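Local structure of probable arylamine n-acetyl transferase (Mycobacterium abscessus, 4GUZ) at residues 99-104 with 199-204; 145-150 with 158-163; 231-236 with 250-255. The protein probably transfers the acetyl group of acetyl coenzyme A to the amino group of arylamines, as expected of an arylamine N-acetyltransferase. All coordinates share one frame; numbering follows the deposited sequence.

Contact 1: 99-104 with 199-204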
loop_
_atom_site.group_PDB
_atom_site.type_symbol
_atom_site.label_atom_id
_atom_site.label_comp_id
_atom_site.label_asym_id
_atom_site.label_seq_id
_atom_site.Cartn_x
_atom_site.Cartn_y
_atom_site.Cartn_z
ATOM N N GLY A 99 -11.338 3.525 8.257
ATOM C CA GLY A 99 -9.958 3.088 8.280
ATOM C C GLY A 99 -9.725 1.996 9.286
ATOM O O GLY A 99 -10.418 1.902 10.311
ATOM N N ILE A 100 -8.751 1.133 8.974
ATOM C CA ILE A 100 -8.342 0.054 9.857
ATOM C C ILE A 100 -6.804 -0.025 9.860
ATOM O O ILE A 100 -6.134 0.653 9.054
ATOM C CB ILE A 100 -8.997 -1.316 9.509
ATOM C CG1 ILE A 100 -8.609 -1.783 8.087
ATOM C CG2 ILE A 100 -10.516 -1.333 9.763
ATOM C CD1 ILE A 100 -8.832 -3.268 7.862
ATOM N N GLN A 101 -6.270 -0.847 10.768
ATOM C CA GLN A 101 -4.845 -1.139 10.897
ATOM C C GLN A 101 -4.617 -2.638 10.894
ATOM O O GLN A 101 -5.346 -3.374 11.555
ATOM C CB GLN A 101 -4.252 -0.511 12.171
ATOM C CG GLN A 101 -4.090 0.986 12.068
ATOM C CD GLN A 101 -2.722 1.400 11.632
ATOM O OE1 GLN A 101 -2.223 0.986 10.588
ATOM N NE2 GLN A 101 -2.111 2.275 12.402
ATOM N N GLY A 102 -3.596 -3.074 10.159
ATOM C CA GLY A 102 -3.204 -4.481 10.123
ATOM C C GLY A 102 -1.807 -4.702 10.681
ATOM O O GLY A 102 -1.003 -3.770 10.732
ATOM N N ARG A 103 -1.521 -5.941 11.111
ATOM C CA ARG A 103 -0.210 -6.380 11.625
ATOM C C ARG A 103 0.466 -7.194 10.519
ATOM O O ARG A 103 -0.019 -8.279 10.213
ATOM C CB ARG A 103 -0.393 -7.248 12.883
ATOM C CG ARG A 103 -1.135 -6.569 14.015
ATOM C CD ARG A 103 -1.415 -7.557 15.134
ATOM N NE ARG A 103 -2.224 -6.942 16.184
ATOM C CZ ARG A 103 -1.734 -6.175 17.151
ATOM N NH1 ARG A 103 -0.426 -5.952 17.232
ATOM N NH2 ARG A 103 -2.540 -5.660 18.068
ATOM N N VAL A 104 1.525 -6.657 9.878
ATOM C CA VAL A 104 2.209 -7.353 8.780
ATOM C C VAL A 104 3.076 -8.452 9.372
ATOM O O VAL A 104 4.093 -8.186 10.016
ATOM C CB VAL A 104 2.994 -6.422 7.826
ATOM C CG1 VAL A 104 3.606 -7.218 6.671
ATOM C CG2 VAL A 104 2.093 -5.324 7.271
ATOM N N ILE A 199 -5.212 10.585 12.430
ATOM C CA ILE A 199 -4.356 10.847 13.594
ATOM C C ILE A 199 -3.590 9.566 14.029
ATOM O O ILE A 199 -2.418 9.659 14.436
ATOM C CB ILE A 199 -5.139 11.493 14.790
ATOM C CG1 ILE A 199 -4.189 12.008 15.886
ATOM C CG2 ILE A 199 -6.252 10.591 15.364
ATOM C CD1 ILE A 199 -3.505 13.289 15.575
ATOM N N ASP A 200 -4.256 8.389 13.950
ATOM C CA ASP A 200 -3.646 7.096 14.302
ATOM C C ASP A 200 -2.555 6.770 13.274
ATOM O O ASP A 200 -1.466 6.313 13.622
ATOM C CB ASP A 200 -4.714 5.991 14.356
ATOM C CG ASP A 200 -5.771 6.251 15.418
ATOM O OD1 ASP A 200 -5.404 6.698 16.513
ATOM O OD2 ASP A 200 -6.966 6.092 15.113
ATOM N N TYR A 201 -2.846 7.071 12.015
ATOM C CA TYR A 201 -1.891 6.866 10.927
ATOM C C TYR A 201 -0.646 7.751 11.098
ATOM O O TYR A 201 0.459 7.272 10.874
ATOM C CB TYR A 201 -2.579 7.097 9.583
ATOM C CG TYR A 201 -3.699 6.112 9.326
ATOM C CD1 TYR A 201 -3.672 4.829 9.878
ATOM C CD2 TYR A 201 -4.759 6.437 8.491
ATOM C CE1 TYR A 201 -4.669 3.895 9.592
ATOM C CE2 TYR A 201 -5.764 5.514 8.207
ATOM C CZ TYR A 201 -5.710 4.241 8.753
ATOM O OH TYR A 201 -6.671 3.317 8.421
ATOM N N ARG A 202 -0.802 8.980 11.604
ATOM C CA ARG A 202 0.351 9.861 11.849
ATOM C C ARG A 202 1.243 9.299 12.943
ATOM O O ARG A 202 2.462 9.288 12.779
ATOM C CB ARG A 202 -0.102 11.279 12.209
ATOM C CG ARG A 202 -0.671 12.030 11.022
ATOM C CD ARG A 202 -0.797 13.517 11.316
ATOM N NE ARG A 202 -1.984 13.831 12.113
ATOM C CZ ARG A 202 -3.206 13.972 11.608
ATOM N NH1 ARG A 202 -3.418 13.814 10.307
ATOM N NH2 ARG A 202 -4.228 14.256 12.403
ATOM N N ALA A 203 0.639 8.809 14.045
ATOM C CA ALA A 203 1.356 8.214 15.178
ATOM C C ALA A 203 2.072 6.924 14.753
ATOM O O ALA A 203 3.219 6.706 15.136
ATOM C CB ALA A 203 0.382 7.934 16.319
ATOM N N ALA A 204 1.408 6.104 13.913
ATOM C CA ALA A 204 1.954 4.848 13.395
ATOM C C ALA A 204 3.068 5.109 12.402
ATOM O O ALA A 204 4.097 4.444 12.463
ATOM C CB ALA A 204 0.849 4.026 12.747
#
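Tyr201, on helix 198-210, reaches down onto strand 96-104 and donates a hydrogen bond from its hydroxyl to the backbone carbonyl of Ile100, with OH 2.8 Å from Ile100 O. The bond comes in well off the line of the carbonyl, at a C=O...OH angle of 124°. Gly99 has no side chain, and Tyr201 OH comes to 3.3 Å from Gly99 CA. CG of Tyr201 stands anti to the carbonyl carbon (chi1 -63°), and the ring runs on from there to the strand.

Gln101 slides past Tyr201 in the opposite direction, its chain bent at chi2, with the amide at the edge of the ring. Gln101 CD lies in the ring plane, 3.8 Å from Tyr201 CE1, and the amide and ring planes are 87° apart. Farther along the helix, Gln101 NE2 packs 3.5 Å from Ala204 CB. The amide is tied down by Tyr80, whose OH hydrogen-bonds to Gln101 OE1 and whose ring also meets that of Tyr201. Tyr80 follows Cys79, which with His116 and Asp131 probably forms the catalytic triad of this family; the chemistry thus implies a buried set of polar contacts joining helix to strand close to that probable site.

Contact 2: 145-150 with 158-163; sequences VDEAVV and RLRRGE
Ala148 and Leu159 face each other as a hydrogen-bonded pair in a beta hairpin, strands 147-152 and 155-162 running antiparallel at the edge of the large sheet. Two backbone bonds join them, Ala148 N to Leu159 O at 2.9 Å and Leu159 N to Ala148 O at 2.8 Å, and Arg161 N extends the pairing by bonding to the carbonyl of Asp146 before the first strand properly starts.

The close-packed side is that of Ala148 and Leu159. Leu159 is buried: its CD2 branch lies 3.8 Å from Val145 O, and its side chain goes on to touch Trp171 and Phe191 of the next strands. Val145 O in turn accepts a bond from the indole nitrogen of Trp171.

The opposite face is more open at Glu147 and Arg160, while Trp185 lies against Val149 and Arg158. Contacts between carbon chains are sparse here, the nearest being Glu147 CG to Arg160 CG at 3.9 Å.

Apart from that face, at the end of the hairpin, Asp146 OD1 accepts a hydrogen bond from Arg161 NH1 on its syn side, part of a salt bridge; Arg161 has a second carboxylate partner in Asp169.

Glu147 bends at chi2 (-88°) while Arg158 stays extended, and their flat groups stand 86° apart. Arg158 grips the acid side-on, both nitrogens on the one oxygen: NH2 lies 2.9 Å and NE 3.1 Å from Glu147 OE2, which receives them on its anti side, while Arg160 CD rests 3.6 Å above the guanidinium plane of Arg158, toward its rim.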
loop_
_atom_site.group_PDB
_atom_site.type_symbol
_atom_site.label_atom_id
_atom_site.label_comp_id
_atom_site.label_asym_id
_atom_site.label_seq_id
_atom_site.Cartn_x
_atom_site.Cartn_y
_atom_site.Cartn_z
ATOM N N VAL A 145 -15.699 -11.757 4.211
ATOM C CA VAL A 145 -16.410 -12.995 4.546
ATOM C C VAL A 145 -15.552 -13.713 5.570
ATOM O O VAL A 145 -14.379 -13.356 5.728
ATOM C CB VAL A 145 -16.728 -13.882 3.298
ATOM C CG1 VAL A 145 -17.782 -13.236 2.406
ATOM C CG2 VAL A 145 -15.475 -14.234 2.503
ATOM N N ASP A 146 -16.099 -14.728 6.247
ATOM C CA ASP A 146 -15.322 -15.465 7.256
ATOM C C ASP A 146 -14.233 -16.367 6.669
ATOM O O ASP A 146 -13.284 -16.721 7.381
ATOM C CB ASP A 146 -16.235 -16.297 8.146
ATOM C CG ASP A 146 -17.082 -15.500 9.119
ATOM O OD1 ASP A 146 -17.210 -14.263 8.932
ATOM O OD2 ASP A 146 -17.581 -16.101 10.091
ATOM N N GLU A 147 -14.363 -16.772 5.400
ATOM C CA GLU A 147 -13.332 -17.575 4.767
ATOM C C GLU A 147 -13.525 -17.607 3.263
ATOM O O GLU A 147 -14.634 -17.860 2.804
ATOM C CB GLU A 147 -13.314 -19.005 5.353
ATOM C CG GLU A 147 -12.012 -19.737 5.106
ATOM C CD GLU A 147 -11.903 -20.506 3.811
ATOM O OE1 GLU A 147 -12.879 -20.518 3.021
ATOM O OE2 GLU A 147 -10.826 -21.102 3.587
ATOM N N ALA A 148 -12.449 -17.352 2.492
ATOM C CA ALA A 148 -12.509 -17.417 1.023
ATOM C C ALA A 148 -11.154 -17.467 0.390
ATOM O O ALA A 148 -10.193 -16.894 0.916
ATOM C CB ALA A 148 -13.256 -16.215 0.450
ATOM N N VAL A 149 -11.099 -18.132 -0.772
ATOM C CA VAL A 149 -9.963 -18.175 -1.691
ATOM C C VAL A 149 -10.364 -17.232 -2.827
ATOM O O VAL A 149 -11.472 -17.366 -3.371
ATOM C CB VAL A 149 -9.562 -19.596 -2.156
ATOM C CG1 VAL A 149 -10.753 -20.346 -2.740
ATOM C CG2 VAL A 149 -8.438 -19.536 -3.174
ATOM N N VAL A 150 -9.537 -16.222 -3.106
ATOM C CA VAL A 150 -9.886 -15.184 -4.069
ATOM C C VAL A 150 -8.838 -15.080 -5.176
ATOM O O VAL A 150 -7.677 -14.804 -4.892
ATOM C CB VAL A 150 -10.057 -13.809 -3.342
ATOM C CG1 VAL A 150 -10.279 -12.672 -4.324
ATOM C CG2 VAL A 150 -11.185 -13.836 -2.308
ATOM N N ARG A 158 -6.049 -15.688 0.227
ATOM C CA ARG A 158 -6.935 -16.411 1.123
ATOM C C ARG A 158 -7.284 -15.494 2.269
ATOM O O ARG A 158 -6.404 -14.865 2.849
ATOM C CB ARG A 158 -6.337 -17.707 1.652
ATOM C CG ARG A 158 -7.403 -18.553 2.372
ATOM C CD ARG A 158 -6.831 -19.459 3.416
ATOM N NE ARG A 158 -7.852 -20.381 3.915
ATOM C CZ ARG A 158 -7.593 -21.409 4.714
ATOM N NH1 ARG A 158 -6.349 -21.652 5.112
ATOM N NH2 ARG A 158 -8.577 -22.203 5.123
ATOM N N LEU A 159 -8.568 -15.383 2.559
ATOM C CA LEU A 159 -9.070 -14.573 3.661
ATOM C C LEU A 159 -9.657 -15.532 4.678
ATOM O O LEU A 159 -10.398 -16.418 4.297
ATOM C CB LEU A 159 -10.123 -13.593 3.117
ATOM C CG LEU A 159 -10.680 -12.531 4.060
ATOM C CD1 LEU A 159 -9.620 -11.530 4.481
ATOM C CD2 LEU A 159 -11.829 -11.786 3.394
ATOM N N ARG A 160 -9.287 -15.398 5.953
ATOM C CA ARG A 160 -9.806 -16.284 6.990
ATOM C C ARG A 160 -9.909 -15.575 8.323
ATOM O O ARG A 160 -8.901 -15.098 8.852
ATOM C CB ARG A 160 -8.920 -17.527 7.144
ATOM C CG ARG A 160 -9.578 -18.602 7.973
ATOM C CD ARG A 160 -8.806 -19.892 7.910
ATOM N NE ARG A 160 -9.489 -20.922 8.693
ATOM C CZ ARG A 160 -8.878 -21.950 9.270
ATOM N NH1 ARG A 160 -7.563 -22.097 9.158
ATOM N NH2 ARG A 160 -9.576 -22.835 9.971
ATOM N N ARG A 161 -11.123 -15.585 8.878
ATOM C CA ARG A 161 -11.501 -15.025 10.177
ATOM C C ARG A 161 -11.127 -16.006 11.277
ATOM O O ARG A 161 -11.276 -17.219 11.102
ATOM C CB ARG A 161 -13.023 -14.747 10.224
ATOM C CG ARG A 161 -13.479 -13.927 11.433
ATOM C CD ARG A 161 -14.975 -13.698 11.410
ATOM N NE ARG A 161 -15.407 -12.762 12.448
ATOM C CZ ARG A 161 -16.595 -12.165 12.447
ATOM N NH1 ARG A 161 -17.444 -12.367 11.447
ATOM N NH2 ARG A 161 -16.925 -11.329 13.417
ATOM N N GLY A 162 -10.678 -15.471 12.398
ATOM C CA GLY A 162 -10.335 -16.263 13.571
ATOM C C GLY A 162 -9.773 -15.442 14.707
ATOM O O GLY A 162 -9.780 -14.211 14.671
ATOM N N GLU A 163 -9.218 -16.133 15.690
ATOM C CA GLU A 163 -8.561 -15.513 16.838
ATOM C C GLU A 163 -7.142 -15.233 16.409
ATOM O O GLU A 163 -6.216 -15.953 16.765
ATOM C CB GLU A 163 -8.652 -16.442 18.061
ATOM C CG GLU A 163 -8.200 -15.753 19.345
ATOM C CD GLU A 163 -8.374 -16.560 20.616
ATOM O OE1 GLU A 163 -8.796 -17.734 20.527
ATOM O OE2 GLU A 163 -8.126 -16.001 21.708
#

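Contact 3: 231-236 with 250-255; sequences YILDHR and RQLTPA
Arg236, in the turn after strand 229-234, and Leu252, just past strand 246-251, come within 5.2 Å at their CA atoms, and the backbone joins them through Leu252 N, 2.8 Å from Arg236 O.

The side chain of Arg236 then comes back to the same residue. Its chain turns at chi3 (56°), which carries NE round to Leu252 O at 3.0 Å; the N-H...O angle is 160°, and the oxygen sits at the edge of the guanidinium, near its plane. Leu252 is therefore held at both its N-H and its carbonyl by one arginine. Pro254 CD lies over the centre of one face of the Arg236 guanidinium, 4.0 Å above it. On the buried side the contact is apolar: Leu233 CD1 meets Leu252 CD1 at 3.9 Å, the two side chains meeting at a slant.

Thr253 is the N-cap of helix 254-263. Its hydroxyl caps a backbone nitrogen farther on while Glu256 OE1 bonds to Thr253 N, consistent with a capping box. Val257 of this helix touches Leu233, Arg236 and Leu252, and Leu238 of strand 237-242, the strand between the two joined here, also packs on Leu252. Arg236 NH1 bonds to Leu281 O, bringing in the C-terminal helix 271-282, so the contact knits one end of the five-stranded sheet to both closing helices.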
loop_
_atom_site.group_PDB
_atom_site.type_symbol
_atom_site.label_atom_id
_atom_site.label_comp_id
_atom_site.label_asym_id
_atom_site.label_seq_id
_atom_site.Cartn_x
_atom_site.Cartn_y
_atom_site.Cartn_z
ATOM N N TYR A 231 7.550 -6.451 -9.304
ATOM C CA TYR A 231 8.933 -6.110 -8.979
ATOM C C TYR A 231 9.001 -5.570 -7.585
ATOM O O TYR A 231 8.148 -4.766 -7.181
ATOM C CB TYR A 231 9.526 -5.030 -9.898
ATOM C CG TYR A 231 9.721 -5.422 -11.334
ATOM C CD1 TYR A 231 10.878 -6.076 -11.746
ATOM C CD2 TYR A 231 8.805 -5.038 -12.306
ATOM C CE1 TYR A 231 11.087 -6.399 -13.087
ATOM C CE2 TYR A 231 9.004 -5.352 -13.648
ATOM C CZ TYR A 231 10.145 -6.031 -14.035
ATOM O OH TYR A 231 10.324 -6.323 -15.369
ATOM N N ILE A 232 10.044 -5.951 -6.881
ATOM C CA ILE A 232 10.344 -5.473 -5.543
ATOM C C ILE A 232 11.833 -5.199 -5.478
ATOM O O ILE A 232 12.616 -6.120 -5.697
ATOM C CB ILE A 232 9.930 -6.445 -4.391
ATOM C CG1 ILE A 232 8.409 -6.750 -4.339
ATOM C CG2 ILE A 232 10.424 -5.893 -3.031
ATOM C CD1 ILE A 232 7.959 -7.891 -3.271
ATOM N N LEU A 233 12.218 -3.967 -5.150
ATOM C CA LEU A 233 13.608 -3.638 -4.877
ATOM C C LEU A 233 13.783 -3.700 -3.357
ATOM O O LEU A 233 13.151 -2.937 -2.618
ATOM C CB LEU A 233 13.995 -2.267 -5.457
ATOM C CG LEU A 233 15.412 -1.787 -5.140
ATOM C CD1 LEU A 233 16.464 -2.641 -5.862
ATOM C CD2 LEU A 233 15.589 -0.328 -5.482
ATOM N N ASP A 234 14.574 -4.667 -2.888
ATOM C CA ASP A 234 14.806 -4.857 -1.468
ATOM C C ASP A 234 16.229 -4.356 -1.219
ATOM O O ASP A 234 17.196 -5.098 -1.414
ATOM C CB ASP A 234 14.588 -6.341 -1.084
ATOM C CG ASP A 234 14.624 -6.615 0.409
ATOM O OD1 ASP A 234 14.820 -5.655 1.185
ATOM O OD2 ASP A 234 14.457 -7.802 0.806
ATOM N N HIS A 235 16.343 -3.047 -0.915
ATOM C CA HIS A 235 17.597 -2.304 -0.716
ATOM C C HIS A 235 18.295 -2.212 -2.089
ATOM O O HIS A 235 17.880 -1.378 -2.898
ATOM C CB HIS A 235 18.478 -2.917 0.398
ATOM C CG HIS A 235 19.603 -2.041 0.845
ATOM N ND1 HIS A 235 19.383 -0.741 1.266
ATOM C CD2 HIS A 235 20.918 -2.328 0.983
ATOM C CE1 HIS A 235 20.572 -0.272 1.615
ATOM N NE2 HIS A 235 21.524 -1.188 1.470
ATOM N N ARG A 236 19.262 -3.098 -2.387
ATOM C CA ARG A 236 19.959 -3.138 -3.685
ATOM C C ARG A 236 19.634 -4.439 -4.461
ATOM O O ARG A 236 20.185 -4.678 -5.535
ATOM C CB ARG A 236 21.482 -3.014 -3.468
ATOM C CG ARG A 236 21.955 -1.590 -3.188
ATOM C CD ARG A 236 23.387 -1.552 -2.667
ATOM N NE ARG A 236 24.340 -2.209 -3.567
ATOM C CZ ARG A 236 25.656 -2.260 -3.369
ATOM N NH1 ARG A 236 26.198 -1.681 -2.303
ATOM N NH2 ARG A 236 26.440 -2.878 -4.243
ATOM N N ARG A 250 18.580 -10.299 -8.368
ATOM C CA ARG A 250 19.888 -9.824 -8.805
ATOM C C ARG A 250 20.300 -8.583 -7.997
ATOM O O ARG A 250 19.449 -7.728 -7.701
ATOM C CB ARG A 250 19.939 -9.560 -10.319
ATOM C CG ARG A 250 18.987 -8.491 -10.844
ATOM C CD ARG A 250 19.142 -8.276 -12.344
ATOM N NE ARG A 250 20.334 -7.484 -12.657
ATOM C CZ ARG A 250 20.313 -6.263 -13.180
ATOM N NH1 ARG A 250 19.157 -5.672 -13.462
ATOM N NH2 ARG A 250 21.447 -5.617 -13.419
ATOM N N GLN A 251 21.597 -8.519 -7.605
ATOM C CA GLN A 251 22.136 -7.386 -6.871
ATOM C C GLN A 251 22.482 -6.259 -7.842
ATOM O O GLN A 251 23.097 -6.501 -8.885
ATOM C CB GLN A 251 23.372 -7.788 -6.038
ATOM C CG GLN A 251 23.962 -6.633 -5.203
ATOM C CD GLN A 251 23.438 -6.524 -3.783
ATOM O OE1 GLN A 251 22.255 -6.775 -3.466
ATOM N NE2 GLN A 251 24.313 -6.089 -2.891
ATOM N N LEU A 252 22.126 -5.034 -7.473
ATOM C CA LEU A 252 22.407 -3.845 -8.263
ATOM C C LEU A 252 23.476 -3.026 -7.585
ATOM O O LEU A 252 23.537 -2.992 -6.352
ATOM C CB LEU A 252 21.131 -2.990 -8.430
ATOM C CG LEU A 252 19.895 -3.643 -9.092
ATOM C CD1 LEU A 252 18.712 -2.726 -9.016
ATOM C CD2 LEU A 252 20.140 -3.943 -10.555
ATOM N N THR A 253 24.323 -2.367 -8.390
ATOM C CA THR A 253 25.319 -1.421 -7.897
ATOM C C THR A 253 24.564 -0.140 -7.496
ATOM O O THR A 253 23.461 0.062 -8.018
ATOM C CB THR A 253 26.370 -1.099 -8.988
ATOM O OG1 THR A 253 25.715 -0.441 -10.069
ATOM C CG2 THR A 253 27.157 -2.319 -9.470
ATOM N N PRO A 254 25.142 0.796 -6.705
ATOM C CA PRO A 254 24.413 2.039 -6.391
ATOM C C PRO A 254 23.905 2.783 -7.645
ATOM O O PRO A 254 22.764 3.254 -7.646
ATOM C CB PRO A 254 25.454 2.847 -5.612
ATOM C CG PRO A 254 26.276 1.808 -4.934
ATOM C CD PRO A 254 26.432 0.749 -5.982
ATOM N N ALA A 255 24.704 2.826 -8.732
ATOM C CA ALA A 255 24.296 3.461 -9.987
ATOM C C ALA A 255 23.146 2.699 -10.672
ATOM O O ALA A 255 22.230 3.338 -11.203
ATOM C CB ALA A 255 25.481 3.567 -10.932
#

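How the contacts relate
Contacts 1 and 2 share the eight-stranded antiparallel sheet, with centres 21 Å apart: contact 1 covers one of its inner strands with helix 198-210, whereas contact 2 forms its outer edge. Strands 185-196 and 170-176 lie between them in the sheet. Along the chain, 145-163 is nested inside the long loop closed by contact 1. Contact 3 follows in series and belongs to a different sheet, the five-stranded one, at 28 Å from contact 1 and 34 Å from contact 2 between centres. No two of the three touch. Contact 1 thus lies near the probable catalytic residues, contact 2 at a sheet edge, and contact 3 where the five-stranded sheet meets helices 254-263 and 271-282.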